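Long-range contacts in carbohydrate binding family 6 (Clostridium thermocellum, PDB 5A8C), which acts as an alpha-L-arabinofuranosidase of glycoside hydrolase family 43, probably releasing arabinofuranose units from polysaccharides and oligosaccharides by hydrolysis: residues Glu238-Ser242 against Asp311-Lys315; Ser75-Leu79 against Glu273-Asn277. All coordinates share one frame. Residues are numbered along the deposited sequence.

Interaction 1: Glu238-Ser242 against Asp311-Lys315; sequences EYMMS and DGTIK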
# COMPACT_ATOMS: atom_id res chain seq x y z
N GLU A 238 -9.62 7.28 -3.92
CA GLU A 238 -10.74 7.17 -4.85
C GLU A 238 -10.69 5.81 -5.51
O GLU A 238 -9.77 5.03 -5.28
CB GLU A 238 -10.71 8.32 -5.84
CG GLU A 238 -10.54 9.66 -5.11
CD GLU A 238 -10.80 10.92 -5.91
OE1 GLU A 238 -11.69 10.91 -6.79
OE2 GLU A 238 -10.16 11.93 -5.63
N TYR A 239 -11.73 5.46 -6.29
CA TYR A 239 -11.77 4.11 -6.82
C TYR A 239 -12.65 4.00 -8.05
O TYR A 239 -13.51 4.83 -8.35
CB TYR A 239 -12.20 3.08 -5.76
CG TYR A 239 -13.69 3.02 -5.47
CD1 TYR A 239 -14.35 4.12 -4.90
CD2 TYR A 239 -14.44 1.92 -5.77
CE1 TYR A 239 -15.70 4.08 -4.65
CE2 TYR A 239 -15.81 1.86 -5.53
CZ TYR A 239 -16.42 2.95 -4.93
OH TYR A 239 -17.78 2.89 -4.74
N MET A 240 -12.39 2.87 -8.73
CA MET A 240 -13.12 2.41 -9.89
C MET A 240 -13.53 0.96 -9.70
O MET A 240 -12.87 0.23 -8.94
CB MET A 240 -12.28 2.50 -11.16
CG MET A 240 -11.56 3.80 -11.39
SD MET A 240 -10.74 3.90 -13.00
CE MET A 240 -9.55 2.67 -12.92
N MET A 241 -14.54 0.51 -10.43
CA MET A 241 -14.98 -0.88 -10.40
C MET A 241 -15.03 -1.44 -11.81
O MET A 241 -15.32 -0.72 -12.78
CB MET A 241 -16.38 -1.01 -9.78
CG MET A 241 -16.39 -0.74 -8.30
SD MET A 241 -18.03 -0.60 -7.57
CE MET A 241 -18.56 -2.29 -7.70
N SER A 242 -14.84 -2.77 -11.90
CA SER A 242 -14.93 -3.48 -13.18
C SER A 242 -15.36 -4.90 -12.96
O SER A 242 -15.17 -5.47 -11.88
CB SER A 242 -13.57 -3.50 -13.86
OG SER A 242 -13.69 -4.14 -15.14
N ASP A 311 -25.46 -2.01 -3.89
CA ASP A 311 -25.07 -2.14 -5.31
C ASP A 311 -23.57 -2.48 -5.48
O ASP A 311 -23.05 -2.51 -6.60
CB ASP A 311 -25.44 -0.87 -6.10
CG ASP A 311 -24.65 0.36 -5.71
OD1 ASP A 311 -23.80 0.26 -4.81
OD2 ASP A 311 -24.94 1.45 -6.26
N GLY A 312 -22.85 -2.69 -4.37
CA GLY A 312 -21.45 -3.03 -4.41
C GLY A 312 -20.50 -1.87 -4.35
O GLY A 312 -19.29 -2.08 -4.22
N THR A 313 -21.00 -0.64 -4.51
CA THR A 313 -20.16 0.51 -4.29
C THR A 313 -19.77 0.54 -2.81
O THR A 313 -20.36 -0.12 -1.94
CB THR A 313 -20.82 1.80 -4.74
OG1 THR A 313 -22.05 2.00 -4.06
CG2 THR A 313 -21.07 1.76 -6.25
N ILE A 314 -18.71 1.31 -2.55
CA ILE A 314 -18.16 1.46 -1.20
C ILE A 314 -18.64 2.78 -0.60
O ILE A 314 -18.51 3.84 -1.22
CB ILE A 314 -16.62 1.40 -1.24
CG1 ILE A 314 -16.18 0.03 -1.72
CG2 ILE A 314 -16.05 1.73 0.14
CD1 ILE A 314 -14.71 -0.08 -2.01
N LYS A 315 -19.20 2.71 0.61
CA LYS A 315 -19.56 3.96 1.32
C LYS A 315 -18.32 4.68 1.74
O LYS A 315 -17.33 4.10 2.14
CB LYS A 315 -20.34 3.73 2.61
CG LYS A 315 -21.70 3.15 2.39
CD LYS A 315 -22.47 3.05 3.70
CE LYS A 315 -23.15 1.68 3.89
NZ LYS A 315 -23.56 1.29 5.29

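Interaction 2: Ser75-Leu79 against Glu273-Asn277; sequences STDDL and EYKGN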
# COMPACT_ATOMS: atom_id res chain seq x y z
N SER A 75 0.78 -6.18 14.52
CA SER A 75 -0.33 -7.09 14.32
C SER A 75 -1.23 -7.13 15.52
O SER A 75 -0.89 -6.74 16.64
CB SER A 75 0.11 -8.53 13.99
OG SER A 75 0.60 -9.20 15.16
N THR A 76 -2.41 -7.71 15.29
CA THR A 76 -3.40 -7.88 16.34
C THR A 76 -4.22 -9.13 16.10
O THR A 76 -4.43 -9.54 14.98
CB THR A 76 -4.33 -6.67 16.39
OG1 THR A 76 -5.14 -6.71 17.58
CG2 THR A 76 -5.24 -6.55 15.17
N ASP A 77 -4.76 -9.69 17.19
CA ASP A 77 -5.81 -10.70 17.09
C ASP A 77 -7.14 -10.23 17.62
O ASP A 77 -8.07 -11.03 17.64
CB ASP A 77 -5.46 -12.06 17.71
CG ASP A 77 -5.45 -12.06 19.18
OD1 ASP A 77 -5.68 -11.00 19.77
OD2 ASP A 77 -5.28 -13.19 19.73
N ASP A 78 -7.24 -8.98 18.00
CA ASP A 78 -8.44 -8.50 18.66
C ASP A 78 -8.82 -7.08 18.32
O ASP A 78 -9.84 -6.58 18.82
CB ASP A 78 -8.38 -8.67 20.21
CG ASP A 78 -7.35 -7.82 20.89
OD1 ASP A 78 -6.61 -7.07 20.22
OD2 ASP A 78 -7.27 -7.89 22.12
N LEU A 79 -8.04 -6.40 17.45
CA LEU A 79 -8.26 -5.04 17.12
C LEU A 79 -8.22 -4.09 18.35
O LEU A 79 -8.79 -2.99 18.27
CB LEU A 79 -9.56 -4.85 16.30
CG LEU A 79 -9.57 -5.53 14.90
CD1 LEU A 79 -10.99 -5.62 14.36
CD2 LEU A 79 -8.67 -4.85 13.91
N GLU A 273 -10.27 -7.46 4.46
CA GLU A 273 -11.35 -8.13 5.20
C GLU A 273 -10.73 -8.91 6.35
O GLU A 273 -9.72 -9.61 6.19
CB GLU A 273 -12.11 -9.07 4.29
CG GLU A 273 -13.38 -9.59 4.93
CD GLU A 273 -14.15 -10.58 4.09
OE1 GLU A 273 -13.64 -11.07 3.07
OE2 GLU A 273 -15.29 -10.88 4.52
N TYR A 274 -11.32 -8.77 7.54
CA TYR A 274 -10.81 -9.48 8.73
C TYR A 274 -11.99 -9.87 9.58
O TYR A 274 -12.78 -8.99 9.99
CB TYR A 274 -9.82 -8.59 9.50
CG TYR A 274 -9.27 -9.21 10.79
CD1 TYR A 274 -8.62 -10.46 10.76
CD2 TYR A 274 -9.42 -8.59 12.01
CE1 TYR A 274 -8.06 -11.01 11.89
CE2 TYR A 274 -8.84 -9.12 13.13
CZ TYR A 274 -8.21 -10.36 13.08
OH TYR A 274 -7.67 -10.86 14.25
N LYS A 275 -12.17 -11.17 9.78
CA LYS A 275 -13.25 -11.70 10.62
C LYS A 275 -14.61 -11.18 10.17
O LYS A 275 -15.45 -10.82 10.99
CB LYS A 275 -12.96 -11.47 12.09
CG LYS A 275 -11.73 -12.26 12.56
CD LYS A 275 -11.36 -12.00 14.00
CE LYS A 275 -10.25 -12.94 14.48
NZ LYS A 275 -9.80 -12.64 15.90
N GLY A 276 -14.83 -11.19 8.87
CA GLY A 276 -16.11 -10.89 8.30
C GLY A 276 -16.47 -9.43 8.18
O GLY A 276 -17.57 -9.12 7.72
N ASN A 277 -15.58 -8.52 8.59
CA ASN A 277 -15.76 -7.09 8.44
C ASN A 277 -14.63 -6.55 7.54
O ASN A 277 -13.62 -7.19 7.38
CB ASN A 277 -15.69 -6.41 9.79
CG ASN A 277 -16.80 -6.85 10.71
OD1 ASN A 277 -16.56 -7.47 11.77
ND2 ASN A 277 -18.00 -6.64 10.29

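Interaction 1: Glu238-Ser242 against Asp311-Lys315
The ring of Y239 packs against I314, whose CD1 sits over one face of it. Y239 CZ lies 4.0 Å from I314 CB. The hydroxyl at the far end of the ring accepts a hydrogen bond. I314 N donates to Y239 OH at 2.9 Å, with a nearly straight N-H...O angle of 169°. Two residues further along the strand, M241 also points toward 311-315. Its SD is 4.1 Å from T313 CG2, and its CE is 3.6 Å from G312 O. The strand belongs to a four-stranded antiparallel sheet, one blade of the five-bladed beta-propeller. The segment 311-315 follows strand 300-306 of the next sheet and packs on a face of this blade. K252 and I255 of strand 250-256 and Y223 of strand 221-228 extend the same surface. The Y223 hydroxyl hydrogen-bonds to G312 O. At the bend before T313, D311 OD1 accepts from T313 N at 3.0 Å, which makes an Asx turn. D311 OD1 also accepts from T313 OG1 at 2.6 Å. G312 has a positive phi of 91°. A CB there would press on the carbonyl O of D311 and lie 3.6 Å from M241 CE.

Interaction 2: Ser75-Leu79 against Glu273-Asn277
The two segments approach at the ends of strands 70-76 and 270-274 but do not pair as strands. The nearest CA atoms, those of D77 and Y274, are 9.8 Å apart, so side chains bridge the gap. On one side, Y274-N277 forms a type I' beta turn closing a tight hairpin. Y274 N bonds to N277 O at 2.8 Å, and N277 N to Y274 O at 3.2 Å. On the other, the chain leaves its strand through an ST turn, with T76 OG1 accepting from D78 N at 3.1 Å. T76 OG1 also bonds to N81 O. Y274 reaches across to this turn. Its OH lies 3.4 Å from D77 CA, and its main polar partner is G47 O. L79 meets the edge of the ring, with L79 CG 4.1 Å from Y274 CE2. K275 extends over the outer side. Its NZ makes a weak hydrogen bond to D77 O at 2.9 Å and another weak one to Y274 OH at 3.2 Å. In the five-bladed propeller this joins the first blade to the last, where the ring of blades closes. L49 of strand 48-56 touches T76, L79 and Y274, while Y279 of strand 277-284 packs on L79 and Y274.

How the interactions relate
Interaction 1 is a buried contact, while interaction 2 is partly buried and reaches solvent at D77 and K275. They share no residue and do not touch, with centres about 22 Å apart. The sheet of strands 270-274, 277-284 and 300-306 relates them. Interaction 2 ties its first hairpin to the blade that runs from strand 36-45 to strand 83-90. Interaction 1 lays the chain that follows its last strand on the blade from strand 212-218 to strand 250-256. Each contact relies on a tyrosine. In 238-242/311-315 its hydroxyl accepts a straight backbone bond, beside methionine packing. In 75-79/273-277 one weak hydrogen bond from a lysine crosses between the segments, and the tyrosine hydroxyl has its main partner outside them, at G47 O.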